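Local coordinates for protein sawadee homeodomain homolog 1 (Arabidopsis thaliana, PDB 4IUP) that binds histone H3 tails carrying H3K9 methylation through its SAWADEE domain and acts with RNA polymerase IV in RNA-directed DNA methylation, at residues G69-G74 against L124-I129. The protein carries 2 engineered substitutions. Numbering follows the deposited sequence.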
loop_
_atom_site.group_PDB
_atom_site.type_symbol
_atom_site.label_atom_id
_atom_site.label_comp_id
_atom_site.label_asym_id
_atom_site.label_seq_id
_atom_site.Cartn_x
_atom_site.Cartn_y
_atom_site.Cartn_z
ATOM N N GLY A 69 6.495 -15.480 -6.928
ATOM C CA GLY A 69 5.837 -16.639 -6.325
ATOM C C GLY A 69 5.394 -16.409 -4.889
ATOM O O GLY A 69 4.527 -17.134 -4.379
ATOM N N ARG A 70 5.981 -15.404 -4.233
ATOM C CA ARG A 70 5.645 -15.101 -2.836
ATOM C C ARG A 70 4.324 -14.339 -2.698
ATOM O O ARG A 70 3.787 -14.208 -1.593
ATOM C CB ARG A 70 6.784 -14.339 -2.143
ATOM C CG ARG A 70 6.828 -12.840 -2.440
ATOM C CD ARG A 70 8.029 -12.183 -1.772
ATOM N NE ARG A 70 7.946 -12.266 -0.314
ATOM C CZ ARG A 70 8.984 -12.136 0.508
ATOM N NH1 ARG A 70 10.199 -11.913 0.025
ATOM N NH2 ARG A 70 8.806 -12.223 1.816
ATOM N N VAL A 71 3.818 -13.821 -3.814
ATOM C CA VAL A 71 2.514 -13.164 -3.841
ATOM C C VAL A 71 1.446 -14.237 -4.067
ATOM O O VAL A 71 1.495 -14.970 -5.058
ATOM C CB VAL A 71 2.440 -12.084 -4.947
ATOM C CG1 VAL A 71 1.102 -11.364 -4.921
ATOM C CG2 VAL A 71 3.588 -11.089 -4.797
ATOM N N ASN A 72 0.496 -14.323 -3.138
ATOM C CA ASN A 72 -0.543 -15.349 -3.185
ATOM C C ASN A 72 -1.946 -14.770 -3.077
ATOM O O ASN A 72 -2.130 -13.680 -2.531
ATOM C CB ASN A 72 -0.323 -16.365 -2.063
ATOM C CG ASN A 72 0.958 -17.159 -2.243
ATOM O OD1 ASN A 72 1.134 -17.859 -3.246
ATOM N ND2 ASN A 72 1.854 -17.064 -1.268
ATOM N N VAL A 73 -2.922 -15.498 -3.619
ATOM C CA VAL A 73 -4.337 -15.186 -3.429
ATOM C C VAL A 73 -4.602 -15.008 -1.931
ATOM O O VAL A 73 -4.127 -15.804 -1.109
ATOM C CB VAL A 73 -5.250 -16.298 -4.029
ATOM C CG1 VAL A 73 -6.708 -16.113 -3.600
ATOM C CG2 VAL A 73 -5.146 -16.308 -5.555
ATOM N N GLY A 74 -5.322 -13.941 -1.587
ATOM C CA GLY A 74 -5.580 -13.586 -0.185
ATOM C C GLY A 74 -4.642 -12.529 0.389
ATOM O O GLY A 74 -4.956 -11.908 1.408
ATOM N N LEU A 124 -3.746 -6.128 -12.346
ATOM C CA LEU A 124 -2.482 -5.407 -12.205
ATOM C C LEU A 124 -1.280 -6.310 -12.441
ATOM O O LEU A 124 -1.325 -7.517 -12.176
ATOM C CB LEU A 124 -2.375 -4.762 -10.814
ATOM C CG LEU A 124 -3.387 -3.661 -10.455
ATOM C CD1 LEU A 124 -3.205 -3.218 -9.017
ATOM C CD2 LEU A 124 -3.250 -2.474 -11.388
ATOM N N GLY A 125 -0.204 -5.717 -12.944
ATOM C CA GLY A 125 1.070 -6.412 -13.033
ATOM C C GLY A 125 1.858 -6.224 -11.746
ATOM O O GLY A 125 1.509 -5.383 -10.890
ATOM N N LEU A 126 2.929 -6.999 -11.613
ATOM C CA LEU A 126 3.788 -6.922 -10.436
ATOM C C LEU A 126 4.335 -5.503 -10.230
ATOM O O LEU A 126 4.579 -5.079 -9.099
ATOM C CB LEU A 126 4.948 -7.926 -10.540
ATOM C CG LEU A 126 5.689 -8.210 -9.224
ATOM C CD1 LEU A 126 4.761 -8.899 -8.229
ATOM C CD2 LEU A 126 6.944 -9.043 -9.477
ATOM N N GLU A 127 4.503 -4.774 -11.327
ATOM C CA GLU A 127 5.106 -3.437 -11.289
ATOM C C GLU A 127 4.199 -2.364 -10.666
ATOM O O GLU A 127 4.623 -1.223 -10.488
ATOM C CB GLU A 127 5.576 -3.021 -12.693
ATOM C CG GLU A 127 4.476 -2.529 -13.657
ATOM C CD GLU A 127 3.569 -3.627 -14.211
ATOM O OE1 GLU A 127 3.902 -4.831 -14.105
ATOM O OE2 GLU A 127 2.508 -3.269 -14.774
ATOM N N ARG A 128 2.957 -2.728 -10.350
ATOM C CA ARG A 128 2.014 -1.803 -9.718
ATOM C C ARG A 128 1.544 -2.260 -8.338
ATOM O O ARG A 128 0.607 -1.700 -7.779
ATOM C CB ARG A 128 0.808 -1.544 -10.634
ATOM C CG ARG A 128 1.192 -0.818 -11.915
ATOM C CD ARG A 128 0.045 -0.062 -12.575
ATOM N NE ARG A 128 0.580 0.688 -13.711
ATOM C CZ ARG A 128 0.045 1.782 -14.248
ATOM N NH1 ARG A 128 -1.091 2.298 -13.781
ATOM N NH2 ARG A 128 0.657 2.358 -15.276
ATOM N N ILE A 129 2.192 -3.278 -7.786
ATOM C CA ILE A 129 1.804 -3.782 -6.476
ATOM C C ILE A 129 3.014 -3.940 -5.546
ATOM O O ILE A 129 4.114 -4.268 -5.994
ATOM C CB ILE A 129 0.967 -5.096 -6.573
ATOM C CG1 ILE A 129 1.773 -6.239 -7.201
ATOM C CG2 ILE A 129 -0.347 -4.867 -7.357
ATOM C CD1 ILE A 129 1.003 -7.566 -7.255
#
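Val71 and Leu126 hold the nearest pair of CA atoms across the two segments, 9.2 Å apart, and side chains alone bridge the gap. Val71, just past the 3-10 segment 69-70, aims its CB at the other segment and divides its two methyls between two partners. Its CG2 meets CD1 of Leu126 at 4.2 Å, while CG1 comes within 4.5 Å of CD1 of Ile129, a looser touch. A short, forked valine suits this place because each branch finds its own neighbour. Leu126 and Ile129, both buried and apolar, are long enough to span the rest. Leu126 starts out at an angle to the gap, and its chain, with CG anti to the backbone N (chi1 -164°), carries CD1 across to Val71. The CB of Ile129 is directed at segment 69-74, and its extended arm (chi2 177°) places CD1 at the contact. A backbone hydrogen bond from Ile129 N to Leu126 O (3.3 Å) spans the short 3-10 turn at 126-127 that leads into strand 129-131. Leu126 also packs against Cys68 and Cys107, two ligands of the zinc ion. Met77 of strand 76-83 and Phe111 of strand 110-115 touch both Val71 and Ile129, packing this cluster against the antiparallel sheet.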